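Local coordinates for protein endo-1,3-beta-glucanase, family GH16 (Zobellia galactanivorans, PDB 4BPZ) that probably hydrolyses internal beta-1,3-glucosidic bonds of glucans such as algal laminarin, here as its family GH16 catalytic module carrying an engineered substitution, at residues F160-G174 and V207-N219. The protein carries 1 engineered substitution. Residues are numbered along the deposited sequence; the frame is centred on the assembly and turned at random.
Sequences FHWSDLNSDEYQNLG and VYELKNSQNTPYN. With GLC (alpha-D-glucopyranose), chain C.
Leu210 is wedged between two aromatic side chains of 160-174, its CB lying over the centre of the Phe160 ring, 4.0 Å from the centroid, while its CD2 sits over the six-membered ring of Trp162. CG anti to the backbone N (chi1 178°) swings CD2 out over the indole while CB stays over the phenyl ring. On the face of Trp162 opposite Gln171 CB, Tyr218 arrives edge-on in a T-shaped pair, ring planes 65° apart and CE2 4.0 Å from Trp162 CG. The Tyr218 hydroxyl continues to the edge of Phe160 and is satisfied by a hydrogen bond to the carbonyl of Ser142 on the neighbouring strand 142-144. Pro217 CD closes in obliquely on Trp162 CD1 (3.6 Å), and the indole NE1 donates nearly in its ring plane to Asp164 OD1 at 2.9 Å. These residues fill the space between two layers of the GH16 beta-jelly-roll: the hairpin 155-163/170-178 lies on the glucan-binding side, and strand 205-211 with its following loop packs behind it. His161 points the other way, its ring covered on one face by the glucose O2, 3.4 Å from CE1. Farther along strand 170-178, away from the hairpin loop, Gly174 CA rests over the face of Tyr208, 3.7 Å from the ring centroid, and Leu173 CD1 meets the same ring obliquely. Where the two loops touch, Leu165 N donates to Asn215 O at 2.9 Å, fairly straight (166°) but from above the carbonyl plane.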
loop_
_atom_site.group_PDB
_atom_site.type_symbol
_atom_site.label_atom_id
_atom_site.label_comp_id
_atom_site.label_asym_id
_atom_site.label_seq_id
_atom_site.Cartn_x
_atom_site.Cartn_y
_atom_site.Cartn_z
ATOM N N PHE A 160 4.924 8.206 -7.625
ATOM C CA PHE A 160 4.294 9.303 -6.928
ATOM C C PHE A 160 3.114 9.805 -7.708
ATOM O O PHE A 160 3.215 9.918 -8.948
ATOM C CB PHE A 160 5.351 10.443 -6.734
ATOM C CG PHE A 160 6.526 10.052 -5.914
ATOM C CD1 PHE A 160 7.634 9.384 -6.424
ATOM C CD2 PHE A 160 6.514 10.327 -4.503
ATOM C CE1 PHE A 160 8.693 9.003 -5.604
ATOM C CE2 PHE A 160 7.569 9.967 -3.725
ATOM C CZ PHE A 160 8.668 9.298 -4.239
ATOM N N HIS A 161 2.063 10.138 -7.012
ATOM C CA HIS A 161 0.832 10.684 -7.642
ATOM C C HIS A 161 0.392 11.879 -6.847
ATOM O O HIS A 161 0.182 11.745 -5.609
ATOM C CB HIS A 161 -0.297 9.664 -7.666
ATOM C CG HIS A 161 0.003 8.366 -8.338
ATOM N ND1 HIS A 161 0.731 7.315 -7.805
ATOM C CD2 HIS A 161 -0.233 8.019 -9.634
ATOM C CE1 HIS A 161 0.823 6.340 -8.731
ATOM N NE2 HIS A 161 0.238 6.758 -9.807
ATOM N N TRP A 162 0.230 13.042 -7.484
ATOM C CA TRP A 162 -0.147 14.222 -6.741
ATOM C C TRP A 162 -0.623 15.270 -7.678
ATOM O O TRP A 162 -0.458 15.178 -8.911
ATOM C CB TRP A 162 0.976 14.772 -5.889
ATOM C CG TRP A 162 2.036 15.521 -6.603
ATOM C CD1 TRP A 162 2.153 16.936 -6.630
ATOM C CD2 TRP A 162 3.155 15.008 -7.377
ATOM N NE1 TRP A 162 3.279 17.264 -7.299
ATOM C CE2 TRP A 162 3.961 16.158 -7.755
ATOM C CE3 TRP A 162 3.563 13.742 -7.739
ATOM C CZ2 TRP A 162 5.071 16.057 -8.589
ATOM C CZ3 TRP A 162 4.691 13.591 -8.544
ATOM C CH2 TRP A 162 5.414 14.784 -9.015
ATOM N N SER A 163 -1.317 16.266 -7.177
ATOM C CA SER A 163 -1.488 17.523 -7.913
ATOM C C SER A 163 -0.817 18.621 -7.126
ATOM O O SER A 163 -0.775 18.570 -5.891
ATOM C CB SER A 163 -2.941 17.850 -8.246
ATOM O OG SER A 163 -3.774 17.837 -7.122
ATOM N N ASP A 164 -0.173 19.535 -7.838
ATOM C CA ASP A 164 0.482 20.676 -7.216
ATOM C C ASP A 164 -0.537 21.478 -6.388
ATOM O O ASP A 164 -1.705 21.580 -6.790
ATOM C CB ASP A 164 1.186 21.504 -8.267
ATOM C CG ASP A 164 2.679 21.197 -8.296
ATOM O OD1 ASP A 164 3.269 20.063 -7.968
ATOM O OD2 ASP A 164 3.245 22.195 -8.630
ATOM N N LEU A 165 -0.156 22.039 -5.273
ATOM C CA LEU A 165 -1.117 22.791 -4.451
ATOM C C LEU A 165 -1.660 23.988 -5.157
ATOM O O LEU A 165 -2.762 24.430 -4.880
ATOM C CB LEU A 165 -0.445 23.237 -3.137
ATOM C CG LEU A 165 -0.776 22.304 -1.971
ATOM C CD1 LEU A 165 -0.261 21.073 -2.610
ATOM C CD2 LEU A 165 -0.088 22.575 -0.656
ATOM N N ASN A 166 -0.867 24.516 -6.073
ATOM C CA ASN A 166 -1.340 25.739 -6.662
ATOM C C ASN A 166 -1.920 25.431 -8.052
ATOM O O ASN A 166 -2.342 26.342 -8.673
ATOM C CB ASN A 166 -0.266 26.779 -6.636
ATOM C CG ASN A 166 0.836 26.473 -7.599
ATOM O OD1 ASN A 166 0.775 25.448 -8.334
ATOM N ND2 ASN A 166 1.871 27.376 -7.635
ATOM N N SER A 167 -2.018 24.137 -8.451
ATOM C CA SER A 167 -2.703 23.717 -9.702
ATOM C C SER A 167 -3.627 22.489 -9.606
ATOM O O SER A 167 -3.535 21.681 -8.727
ATOM C CB SER A 167 -1.713 23.484 -10.827
ATOM O OG SER A 167 -1.650 22.095 -11.128
ATOM N N ASP A 168 -4.563 22.352 -10.521
ATOM C CA ASP A 168 -5.301 21.107 -10.630
ATOM C C ASP A 168 -4.461 20.098 -11.448
ATOM O O ASP A 168 -5.022 19.027 -11.764
ATOM C CB ASP A 168 -6.724 21.317 -11.229
ATOM C CG ASP A 168 -7.744 21.849 -10.191
ATOM O OD1 ASP A 168 -7.669 21.472 -8.988
ATOM O OD2 ASP A 168 -8.633 22.647 -10.587
ATOM N N GLU A 169 -3.182 20.424 -11.782
ATOM C CA GLU A 169 -2.364 19.655 -12.802
ATOM C C GLU A 169 -1.913 18.292 -12.134
ATOM O O GLU A 169 -1.129 18.295 -11.147
ATOM C CB GLU A 169 -1.050 20.355 -13.258
ATOM C CG GLU A 169 -1.179 21.698 -13.951
ATOM C CD GLU A 169 -1.567 21.621 -15.421
ATOM O OE1 GLU A 169 -2.305 20.666 -15.823
ATOM O OE2 GLU A 169 -1.131 22.545 -16.169
ATOM N N TYR A 170 -2.458 17.171 -12.591
ATOM C CA TYR A 170 -2.103 15.851 -12.063
ATOM C C TYR A 170 -0.724 15.430 -12.455
ATOM O O TYR A 170 -0.395 15.462 -13.660
ATOM C CB TYR A 170 -3.126 14.829 -12.517
ATOM C CG TYR A 170 -2.831 13.386 -12.254
ATOM C CD1 TYR A 170 -2.598 12.960 -10.974
ATOM C CD2 TYR A 170 -2.825 12.414 -13.265
ATOM C CE1 TYR A 170 -2.283 11.636 -10.683
ATOM C CE2 TYR A 170 -2.583 11.056 -12.977
ATOM C CZ TYR A 170 -2.322 10.661 -11.685
ATOM O OH TYR A 170 -2.088 9.328 -11.478
ATOM N N GLN A 171 0.107 15.007 -11.518
ATOM C CA GLN A 171 1.460 14.543 -11.814
ATOM C C GLN A 171 1.550 13.081 -11.413
ATOM O O GLN A 171 1.033 12.696 -10.350
ATOM C CB GLN A 171 2.534 15.295 -10.965
ATOM C CG GLN A 171 2.483 16.843 -10.878
ATOM C CD GLN A 171 3.048 17.422 -12.087
ATOM O OE1 GLN A 171 2.388 18.173 -12.757
ATOM N NE2 GLN A 171 4.296 17.051 -12.400
ATOM N N ASN A 172 2.267 12.296 -12.209
ATOM C CA ASN A 172 2.426 10.845 -11.910
ATOM C C ASN A 172 3.721 10.452 -12.475
ATOM O O ASN A 172 3.904 10.497 -13.694
ATOM C CB ASN A 172 1.216 10.159 -12.639
ATOM C CG ASN A 172 1.307 8.667 -12.854
ATOM O OD1 ASN A 172 2.020 7.977 -12.164
ATOM N ND2 ASN A 172 0.408 8.149 -13.708
ATOM N N LEU A 173 4.672 10.061 -11.668
ATOM C CA LEU A 173 5.991 9.692 -12.191
ATOM C C LEU A 173 6.672 8.782 -11.237
ATOM O O LEU A 173 6.288 8.709 -10.074
ATOM C CB LEU A 173 6.861 10.895 -12.629
ATOM C CG LEU A 173 6.830 12.038 -11.643
ATOM C CD1 LEU A 173 7.514 11.726 -10.375
ATOM C CD2 LEU A 173 7.572 13.223 -12.262
ATOM N N GLY A 174 7.687 8.095 -11.687
ATOM C CA GLY A 174 8.436 7.224 -10.857
ATOM C C GLY A 174 9.379 6.377 -11.643
ATOM O O GLY A 174 9.801 6.718 -12.731
ATOM N N VAL A 207 15.033 3.304 -6.180
ATOM C CA VAL A 207 14.078 3.134 -7.264
ATOM C C VAL A 207 13.716 4.477 -7.849
ATOM O O VAL A 207 13.687 4.651 -9.084
ATOM C CB VAL A 207 12.828 2.351 -6.786
ATOM C CG1 VAL A 207 11.967 2.050 -7.960
ATOM C CG2 VAL A 207 13.237 1.059 -6.082
ATOM N N TYR A 208 13.451 5.444 -6.999
ATOM C CA TYR A 208 13.162 6.800 -7.486
ATOM C C TYR A 208 13.377 7.782 -6.322
ATOM O O TYR A 208 13.085 7.454 -5.167
ATOM C CB TYR A 208 11.710 6.926 -8.015
ATOM C CG TYR A 208 11.529 8.070 -8.975
ATOM C CD1 TYR A 208 11.880 7.936 -10.319
ATOM C CD2 TYR A 208 11.038 9.309 -8.555
ATOM C CE1 TYR A 208 11.757 9.000 -11.198
ATOM C CE2 TYR A 208 10.877 10.399 -9.413
ATOM C CZ TYR A 208 11.223 10.220 -10.789
ATOM O OH TYR A 208 11.045 11.219 -11.669
ATOM N N GLU A 209 13.819 8.974 -6.652
ATOM C CA GLU A 209 13.831 10.109 -5.754
ATOM C C GLU A 209 13.178 11.284 -6.376
ATOM O O GLU A 209 13.570 11.714 -7.471
ATOM C CB GLU A 209 15.297 10.436 -5.369
ATOM C CG GLU A 209 15.457 11.748 -4.633
ATOM C CD GLU A 209 16.852 11.996 -4.185
ATOM O OE1 GLU A 209 17.714 11.104 -4.242
ATOM O OE2 GLU A 209 17.135 13.125 -3.709
ATOM N N LEU A 210 12.244 11.870 -5.645
ATOM C CA LEU A 210 11.506 13.053 -6.045
ATOM C C LEU A 210 11.812 14.178 -5.127
ATOM O O LEU A 210 11.685 14.031 -3.895
ATOM C CB LEU A 210 10.002 12.749 -6.008
ATOM C CG LEU A 210 9.114 13.964 -6.381
ATOM C CD1 LEU A 210 9.383 14.510 -7.810
ATOM C CD2 LEU A 210 7.657 13.557 -6.229
ATOM N N LYS A 211 12.272 15.291 -5.652
ATOM C CA LYS A 211 12.472 16.500 -4.863
ATOM C C LYS A 211 11.179 16.969 -4.239
ATOM O O LYS A 211 10.144 16.996 -4.886
ATOM C CB LYS A 211 13.065 17.570 -5.803
ATOM C CG LYS A 211 13.319 18.864 -5.108
ATOM C CD LYS A 211 13.879 19.865 -6.124
ATOM C CE LYS A 211 14.071 21.206 -5.491
ATOM N NZ LYS A 211 15.099 21.116 -4.408
ATOM N N ASN A 212 11.232 17.319 -2.954
ATOM C CA ASN A 212 10.074 17.879 -2.275
ATOM C C ASN A 212 10.015 19.393 -2.366
ATOM O O ASN A 212 11.029 20.029 -2.653
ATOM C CB ASN A 212 10.094 17.399 -0.797
ATOM C CG ASN A 212 8.728 17.449 -0.120
ATOM O OD1 ASN A 212 8.646 16.998 1.089
ATOM N ND2 ASN A 212 7.716 17.833 -0.757
ATOM N N SER A 213 8.853 19.981 -2.210
ATOM C CA SER A 213 8.716 21.418 -2.190
ATOM C C SER A 213 7.376 21.669 -1.485
ATOM O O SER A 213 6.440 20.841 -1.450
ATOM C CB SER A 213 8.703 22.063 -3.606
ATOM O OG SER A 213 7.442 21.954 -4.212
ATOM N N GLN A 214 7.187 22.918 -1.096
ATOM C CA GLN A 214 5.879 23.337 -0.504
ATOM C C GLN A 214 4.723 23.327 -1.492
ATOM O O GLN A 214 3.589 23.413 -1.063
ATOM C CB GLN A 214 6.038 24.679 0.201
ATOM C CG GLN A 214 6.743 24.475 1.562
ATOM C CD GLN A 214 5.795 23.798 2.613
ATOM O OE1 GLN A 214 4.575 23.925 2.546
ATOM N NE2 GLN A 214 6.338 22.990 3.480
ATOM N N ASN A 215 4.986 23.276 -2.789
ATOM C CA ASN A 215 3.915 23.177 -3.734
ATOM C C ASN A 215 3.435 21.742 -3.902
ATOM O O ASN A 215 2.604 21.526 -4.768
ATOM C CB ASN A 215 4.378 23.741 -5.079
ATOM C CG ASN A 215 3.247 24.349 -5.897
ATOM O OD1 ASN A 215 3.358 24.409 -7.101
ATOM N ND2 ASN A 215 2.152 24.740 -5.264
ATOM N N THR A 216 3.953 20.752 -3.133
ATOM C CA THR A 216 3.497 19.346 -3.221
ATOM C C THR A 216 2.679 19.011 -1.941
ATOM O O THR A 216 2.892 19.642 -0.957
ATOM C CB THR A 216 4.723 18.300 -3.031
ATOM O OG1 THR A 216 5.133 18.174 -1.638
ATOM C CG2 THR A 216 5.821 18.507 -3.841
ATOM N N PRO A 217 1.842 17.990 -1.947
ATOM C CA PRO A 217 1.160 17.541 -0.721
ATOM C C PRO A 217 1.996 16.616 0.154
ATOM O O PRO A 217 1.385 15.808 1.046
ATOM C CB PRO A 217 -0.099 16.871 -1.269
ATOM C CG PRO A 217 0.334 16.404 -2.650
ATOM C CD PRO A 217 1.315 17.376 -3.187
ATOM N N TYR A 218 3.284 16.766 0.162
ATOM C CA TYR A 218 4.199 15.875 0.871
ATOM C C TYR A 218 4.858 16.572 2.054
ATOM O O TYR A 218 5.982 16.310 2.422
ATOM C CB TYR A 218 5.254 15.290 -0.055
ATOM C CG TYR A 218 4.651 14.516 -1.235
ATOM C CD1 TYR A 218 3.931 13.367 -1.010
ATOM C CD2 TYR A 218 4.807 14.925 -2.539
ATOM C CE1 TYR A 218 3.412 12.624 -2.064
ATOM C CE2 TYR A 218 4.289 14.205 -3.578
ATOM C CZ TYR A 218 3.603 13.062 -3.382
ATOM O OH TYR A 218 3.143 12.298 -4.438
ATOM N N ASN A 219 4.102 17.509 2.697
ATOM C CA ASN A 219 4.596 18.236 3.903
ATOM C C ASN A 219 3.558 18.228 4.987
ATOM O O ASN A 219 3.605 19.059 5.919
ATOM C CB ASN A 219 5.042 19.666 3.542
ATOM C CG ASN A 219 6.192 19.589 2.537
ATOM O OD1 ASN A 219 7.335 19.245 2.840
ATOM N ND2 ASN A 219 5.796 19.841 1.298
HETATM C C1 GLC C . -1.076 3.947 -6.729
HETATM C C2 GLC C . -2.381 4.282 -7.526
HETATM C C3 GLC C . -3.561 3.800 -6.670
HETATM C C4 GLC C . -3.421 2.378 -6.339
HETATM C C5 GLC C . -2.195 2.311 -5.461
HETATM C C6 GLC C . -1.862 0.917 -4.978
HETATM O O1 GLC C . -0.824 4.847 -5.671
HETATM O O2 GLC C . -2.380 5.670 -7.747
HETATM O O3 GLC C . -4.824 4.029 -7.427
HETATM O O4 GLC C . -4.598 1.910 -5.653
HETATM O O5 GLC C . -1.064 2.742 -6.250
HETATM O O6 GLC C . -1.620 0.022 -6.057
#